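O-succinylhomoserine sulfhydrylase (Mycobacterium tuberculosis, PDB 3NDN) probably catalyses the pyridoxal phosphate-dependent formation of L-homocysteine from O-succinyl-L-homoserine and hydrogen sulfide in methionine biosynthesis. Local coordinates at residues 284-298 / 397-410. Sequence-based numbering, arbitrary orientation.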
loop_
_atom_site.group_PDB
_atom_site.type_symbol
_atom_site.label_atom_id
_atom_site.label_comp_id
_atom_site.label_asym_id
_atom_site.label_seq_id
_atom_site.Cartn_x
_atom_site.Cartn_y
_atom_site.Cartn_z
ATOM N N SER A 284 -21.436 7.531 16.276
ATOM C CA SER A 284 -22.472 7.186 15.281
ATOM C C SER A 284 -23.785 6.656 15.900
ATOM O O SER A 284 -24.889 6.979 15.414
ATOM C CB SER A 284 -21.921 6.212 14.242
ATOM O OG SER A 284 -20.982 6.856 13.404
ATOM N N ASN A 285 -23.663 5.875 16.977
ATOM C CA ASN A 285 -24.834 5.408 17.744
ATOM C C ASN A 285 -25.631 6.563 18.347
ATOM O O ASN A 285 -26.854 6.588 18.234
ATOM C CB ASN A 285 -24.408 4.414 18.832
ATOM C CG ASN A 285 -25.587 3.888 19.658
ATOM O OD1 ASN A 285 -26.335 3.017 19.218
ATOM N ND2 ASN A 285 -25.713 4.386 20.888
ATOM N N ALA A 286 -24.942 7.534 18.973
ATOM C CA ALA A 286 -25.606 8.693 19.551
ATOM C C ALA A 286 -26.277 9.556 18.484
ATOM O O ALA A 286 -27.400 10.077 18.687
ATOM C CB ALA A 286 -24.617 9.528 20.399
ATOM N N SER A 287 -25.591 9.700 17.350
ATOM C CA SER A 287 -26.100 10.466 16.208
ATOM C C SER A 287 -27.350 9.799 15.605
ATOM O O SER A 287 -28.361 10.472 15.331
ATOM C CB SER A 287 -24.988 10.638 15.162
ATOM O OG SER A 287 -25.426 11.400 14.046
ATOM N N ALA A 288 -27.302 8.478 15.450
ATOM C CA ALA A 288 -28.457 7.726 14.913
ATOM C C ALA A 288 -29.702 7.825 15.842
ATOM O O ALA A 288 -30.853 7.948 15.364
ATOM C CB ALA A 288 -28.069 6.286 14.668
ATOM N N GLN A 289 -29.470 7.808 17.161
ATOM C CA GLN A 289 -30.553 7.985 18.156
ATOM C C GLN A 289 -31.258 9.330 17.948
ATOM O O GLN A 289 -32.488 9.395 17.970
ATOM C CB GLN A 289 -29.977 7.894 19.583
ATOM C CG GLN A 289 -30.987 8.072 20.724
ATOM C CD GLN A 289 -31.741 6.796 21.064
ATOM O OE1 GLN A 289 -31.154 5.718 21.186
ATOM N NE2 GLN A 289 -33.047 6.923 21.262
ATOM N N ARG A 290 -30.481 10.402 17.754
ATOM C CA ARG A 290 -31.048 11.738 17.505
ATOM C C ARG A 290 -31.829 11.817 16.186
ATOM O O ARG A 290 -32.871 12.469 16.114
ATOM C CB ARG A 290 -29.962 12.842 17.524
ATOM C CG ARG A 290 -29.441 13.255 18.906
ATOM C CD ARG A 290 -28.486 14.472 18.820
ATOM N NE ARG A 290 -29.123 15.609 18.152
ATOM C CZ ARG A 290 -28.500 16.695 17.692
ATOM N NH1 ARG A 290 -27.186 16.845 17.817
ATOM N NH2 ARG A 290 -29.207 17.649 17.095
ATOM N N ILE A 291 -31.301 11.181 15.144
ATOM C CA ILE A 291 -31.938 11.153 13.812
ATOM C C ILE A 291 -33.256 10.351 13.828
ATOM O O ILE A 291 -34.253 10.761 13.210
ATOM C CB ILE A 291 -30.913 10.669 12.699
ATOM C CG1 ILE A 291 -29.867 11.760 12.431
ATOM C CG2 ILE A 291 -31.622 10.306 11.370
ATOM C CD1 ILE A 291 -28.568 11.278 11.738
ATOM N N ALA A 292 -33.274 9.239 14.561
ATOM C CA ALA A 292 -34.486 8.426 14.717
ATOM C C ALA A 292 -35.605 9.214 15.403
ATOM O O ALA A 292 -36.761 9.169 14.970
ATOM C CB ALA A 292 -34.177 7.155 15.501
ATOM N N GLU A 293 -35.246 9.957 16.456
ATOM C CA GLU A 293 -36.202 10.801 17.173
ATOM C C GLU A 293 -36.737 11.964 16.309
ATOM O O GLU A 293 -37.925 12.322 16.393
ATOM C CB GLU A 293 -35.577 11.301 18.491
ATOM C CG GLU A 293 -35.309 10.177 19.506
ATOM C CD GLU A 293 -34.397 10.594 20.658
ATOM O OE1 GLU A 293 -33.784 11.686 20.590
ATOM O OE2 GLU A 293 -34.278 9.813 21.630
ATOM N N PHE A 294 -35.871 12.538 15.472
ATOM C CA PHE A 294 -36.260 13.624 14.562
ATOM C C PHE A 294 -37.254 13.135 13.499
ATOM O O PHE A 294 -38.283 13.780 13.257
ATOM C CB PHE A 294 -35.029 14.297 13.918
ATOM C CG PHE A 294 -35.376 15.249 12.794
ATOM C CD1 PHE A 294 -35.790 16.555 13.074
ATOM C CD2 PHE A 294 -35.331 14.825 11.468
ATOM C CE1 PHE A 294 -36.122 17.428 12.046
ATOM C CE2 PHE A 294 -35.668 15.693 10.425
ATOM C CZ PHE A 294 -36.064 16.992 10.713
ATOM N N LEU A 295 -36.957 11.989 12.895
ATOM C CA LEU A 295 -37.863 11.357 11.925
ATOM C C LEU A 295 -39.219 10.973 12.567
ATOM O O LEU A 295 -40.280 11.227 11.987
ATOM C CB LEU A 295 -37.194 10.156 11.250
ATOM C CG LEU A 295 -36.153 10.465 10.159
ATOM C CD1 LEU A 295 -35.166 9.297 9.935
ATOM C CD2 LEU A 295 -36.809 10.880 8.838
ATOM N N ASN A 296 -39.168 10.404 13.772
ATOM C CA ASN A 296 -40.370 9.999 14.516
ATOM C C ASN A 296 -41.361 11.157 14.717
ATOM O O ASN A 296 -42.570 10.952 14.690
ATOM C CB ASN A 296 -39.965 9.387 15.868
ATOM C CG ASN A 296 -41.126 8.719 16.598
ATOM O OD1 ASN A 296 -41.914 7.976 16.012
ATOM N ND2 ASN A 296 -41.210 8.960 17.897
ATOM N N GLY A 297 -40.839 12.373 14.885
ATOM C CA GLY A 297 -41.677 13.553 15.076
ATOM C C GLY A 297 -42.042 14.352 13.831
ATOM O O GLY A 297 -42.721 15.374 13.937
ATOM N N HIS A 298 -41.603 13.895 12.658
ATOM C CA HIS A 298 -41.788 14.638 11.403
ATOM C C HIS A 298 -43.133 14.312 10.726
ATOM O O HIS A 298 -43.518 13.131 10.667
ATOM C CB HIS A 298 -40.622 14.324 10.450
ATOM C CG HIS A 298 -40.451 15.321 9.345
ATOM N ND1 HIS A 298 -41.194 15.286 8.185
ATOM C CD2 HIS A 298 -39.622 16.387 9.227
ATOM C CE1 HIS A 298 -40.830 16.285 7.399
ATOM N NE2 HIS A 298 -39.876 16.967 8.007
ATOM N N VAL A 397 -25.858 5.932 9.217
ATOM C CA VAL A 397 -25.302 7.133 9.897
ATOM C C VAL A 397 -23.789 7.082 10.157
ATOM O O VAL A 397 -23.288 6.153 10.812
ATOM C CB VAL A 397 -26.077 7.439 11.208
ATOM C CG1 VAL A 397 -25.505 8.675 11.955
ATOM C CG2 VAL A 397 -27.570 7.671 10.892
ATOM N N GLY A 398 -23.082 8.097 9.644
ATOM C CA GLY A 398 -21.633 8.217 9.757
ATOM C C GLY A 398 -21.189 9.236 10.809
ATOM O O GLY A 398 -21.744 9.291 11.910
ATOM N N LEU A 399 -20.192 10.041 10.452
ATOM C CA LEU A 399 -19.495 10.921 11.394
ATOM C C LEU A 399 -19.649 12.420 11.129
ATOM O O LEU A 399 -19.100 13.244 11.873
ATOM C CB LEU A 399 -17.995 10.526 11.465
ATOM C CG LEU A 399 -17.639 9.164 12.072
ATOM C CD1 LEU A 399 -16.122 8.856 11.991
ATOM C CD2 LEU A 399 -18.121 9.041 13.520
ATOM N N GLU A 400 -20.405 12.797 10.099
ATOM C CA GLU A 400 -20.691 14.223 9.863
ATOM C C GLU A 400 -21.466 14.839 11.062
ATOM O O GLU A 400 -22.063 14.106 11.870
ATOM C CB GLU A 400 -21.453 14.446 8.543
ATOM C CG GLU A 400 -20.855 13.758 7.312
ATOM C CD GLU A 400 -21.452 12.373 7.035
ATOM O OE1 GLU A 400 -21.832 11.663 7.980
ATOM O OE2 GLU A 400 -21.514 11.974 5.859
ATOM N N ASP A 401 -21.389 16.163 11.208
ATOM C CA ASP A 401 -22.174 16.890 12.232
ATOM C C ASP A 401 -23.654 16.477 12.188
ATOM O O ASP A 401 -24.253 16.448 11.120
ATOM C CB ASP A 401 -22.047 18.406 12.023
ATOM C CG ASP A 401 -22.681 19.217 13.148
ATOM O OD1 ASP A 401 -22.024 19.416 14.189
ATOM O OD2 ASP A 401 -23.834 19.676 12.989
ATOM N N THR A 402 -24.225 16.135 13.342
ATOM C CA THR A 402 -25.623 15.666 13.403
ATOM C C THR A 402 -26.607 16.728 12.886
ATOM O O THR A 402 -27.605 16.409 12.226
ATOM C CB THR A 402 -26.018 15.187 14.832
ATOM O OG1 THR A 402 -25.048 14.239 15.297
ATOM C CG2 THR A 402 -27.397 14.521 14.825
ATOM N N ASP A 403 -26.307 17.989 13.177
ATOM C CA ASP A 403 -27.126 19.110 12.708
ATOM C C ASP A 403 -27.106 19.265 11.182
ATOM O O ASP A 403 -28.107 19.635 10.586
ATOM C CB ASP A 403 -26.661 20.423 13.362
ATOM C CG ASP A 403 -26.904 20.459 14.869
ATOM O OD1 ASP A 403 -27.853 19.793 15.363
ATOM O OD2 ASP A 403 -26.149 21.192 15.552
ATOM N N ASP A 404 -25.960 19.000 10.553
ATOM C CA ASP A 404 -25.841 19.109 9.097
ATOM C C ASP A 404 -26.644 17.979 8.414
ATOM O O ASP A 404 -27.240 18.192 7.353
ATOM C CB ASP A 404 -24.362 19.055 8.637
ATOM C CG ASP A 404 -23.542 20.307 9.025
ATOM O OD1 ASP A 404 -24.105 21.414 9.158
ATOM O OD2 ASP A 404 -22.298 20.184 9.171
ATOM N N LEU A 405 -26.652 16.789 9.023
ATOM C CA LEU A 405 -27.401 15.635 8.484
ATOM C C LEU A 405 -28.925 15.831 8.597
ATOM O O LEU A 405 -29.673 15.530 7.654
ATOM C CB LEU A 405 -26.969 14.331 9.157
ATOM C CG LEU A 405 -25.534 13.823 8.872
ATOM C CD1 LEU A 405 -25.123 12.741 9.857
ATOM C CD2 LEU A 405 -25.414 13.307 7.424
ATOM N N ILE A 406 -29.370 16.315 9.751
ATOM C CA ILE A 406 -30.796 16.638 9.972
ATOM C C ILE A 406 -31.311 17.698 8.995
ATOM O O ILE A 406 -32.398 17.543 8.431
ATOM C CB ILE A 406 -31.090 16.999 11.460
ATOM C CG1 ILE A 406 -31.050 15.720 12.307
ATOM C CG2 ILE A 406 -32.477 17.672 11.601
ATOM C CD1 ILE A 406 -30.931 15.929 13.813
ATOM N N ALA A 407 -30.534 18.762 8.793
ATOM C CA ALA A 407 -30.821 19.765 7.776
ATOM C C ALA A 407 -31.004 19.167 6.365
ATOM O O ALA A 407 -31.929 19.550 5.667
ATOM C CB ALA A 407 -29.735 20.865 7.756
ATOM N N ASP A 408 -30.110 18.259 5.947
ATOM C CA ASP A 408 -30.190 17.610 4.624
ATOM C C ASP A 408 -31.435 16.728 4.492
ATOM O O ASP A 408 -32.083 16.712 3.445
ATOM C CB ASP A 408 -28.904 16.779 4.341
ATOM C CG ASP A 408 -28.732 16.402 2.850
ATOM O OD1 ASP A 408 -29.068 17.220 1.959
ATOM O OD2 ASP A 408 -28.211 15.292 2.562
ATOM N N ILE A 409 -31.762 15.991 5.551
ATOM C CA ILE A 409 -32.957 15.138 5.563
ATOM C C ILE A 409 -34.250 15.998 5.528
ATOM O O ILE A 409 -35.161 15.714 4.758
ATOM C CB ILE A 409 -32.950 14.174 6.778
ATOM C CG1 ILE A 409 -31.753 13.204 6.697
ATOM C CG2 ILE A 409 -34.262 13.377 6.883
ATOM C CD1 ILE A 409 -31.506 12.425 8.021
ATOM N N ASP A 410 -34.296 17.057 6.333
ATOM C CA ASP A 410 -35.481 17.944 6.387
ATOM C C ASP A 410 -35.766 18.646 5.049
ATOM O O ASP A 410 -36.932 18.786 4.648
ATOM C CB ASP A 410 -35.340 18.972 7.521
ATOM C CG ASP A 410 -36.684 19.635 7.907
ATOM O OD1 ASP A 410 -37.673 18.926 8.183
ATOM O OD2 ASP A 410 -36.738 20.875 7.950
HETATM O O HOH W 1 -22.778 11.757 12.908
#
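Ile291 is the centre of the tight side of this contact: its CD1 meets Val397 CG2 tip to tip at 3.8 Å, its CG1 slides past Ile406, and its CG2 branch, anti to the backbone N, reaches Ile409 CD1 at 4.0 Å. Next to it, Ile406 CG2 sits squarely over the Phe294 ring, 3.6 Å from the centroid, a CH-pi contact. In the loop leading into helix 402-410, the buried Ser284 donates through OG to Gly398 O from above the carbonyl plane, and a water accepts from Ser287 OG while donating to the backbone oxygens of Gly398 and Glu400. The solvent side is polar and looser. Arg290, its chain bent at chi3 (56°), lays one guanidinium face on Thr402 CG2 while NH2 bonds Asp403 OD1 at 3.1 Å, a salt bridge at the exposed margin. Farther along, His298 NE2 gives its N-H, in the ring plane, to Asp410 OD1 at 3.0 Å, but the bond is bent (135°). The axes of segments 284-296 and 402-410 run in roughly the same direction, 33° apart. Through Leu295, helix 277-296 also packs on strands 301-305 and 328-333 of the mixed sheet in the C-terminal domain of this fold-type I, PLP-dependent trans-sulfuration enzyme.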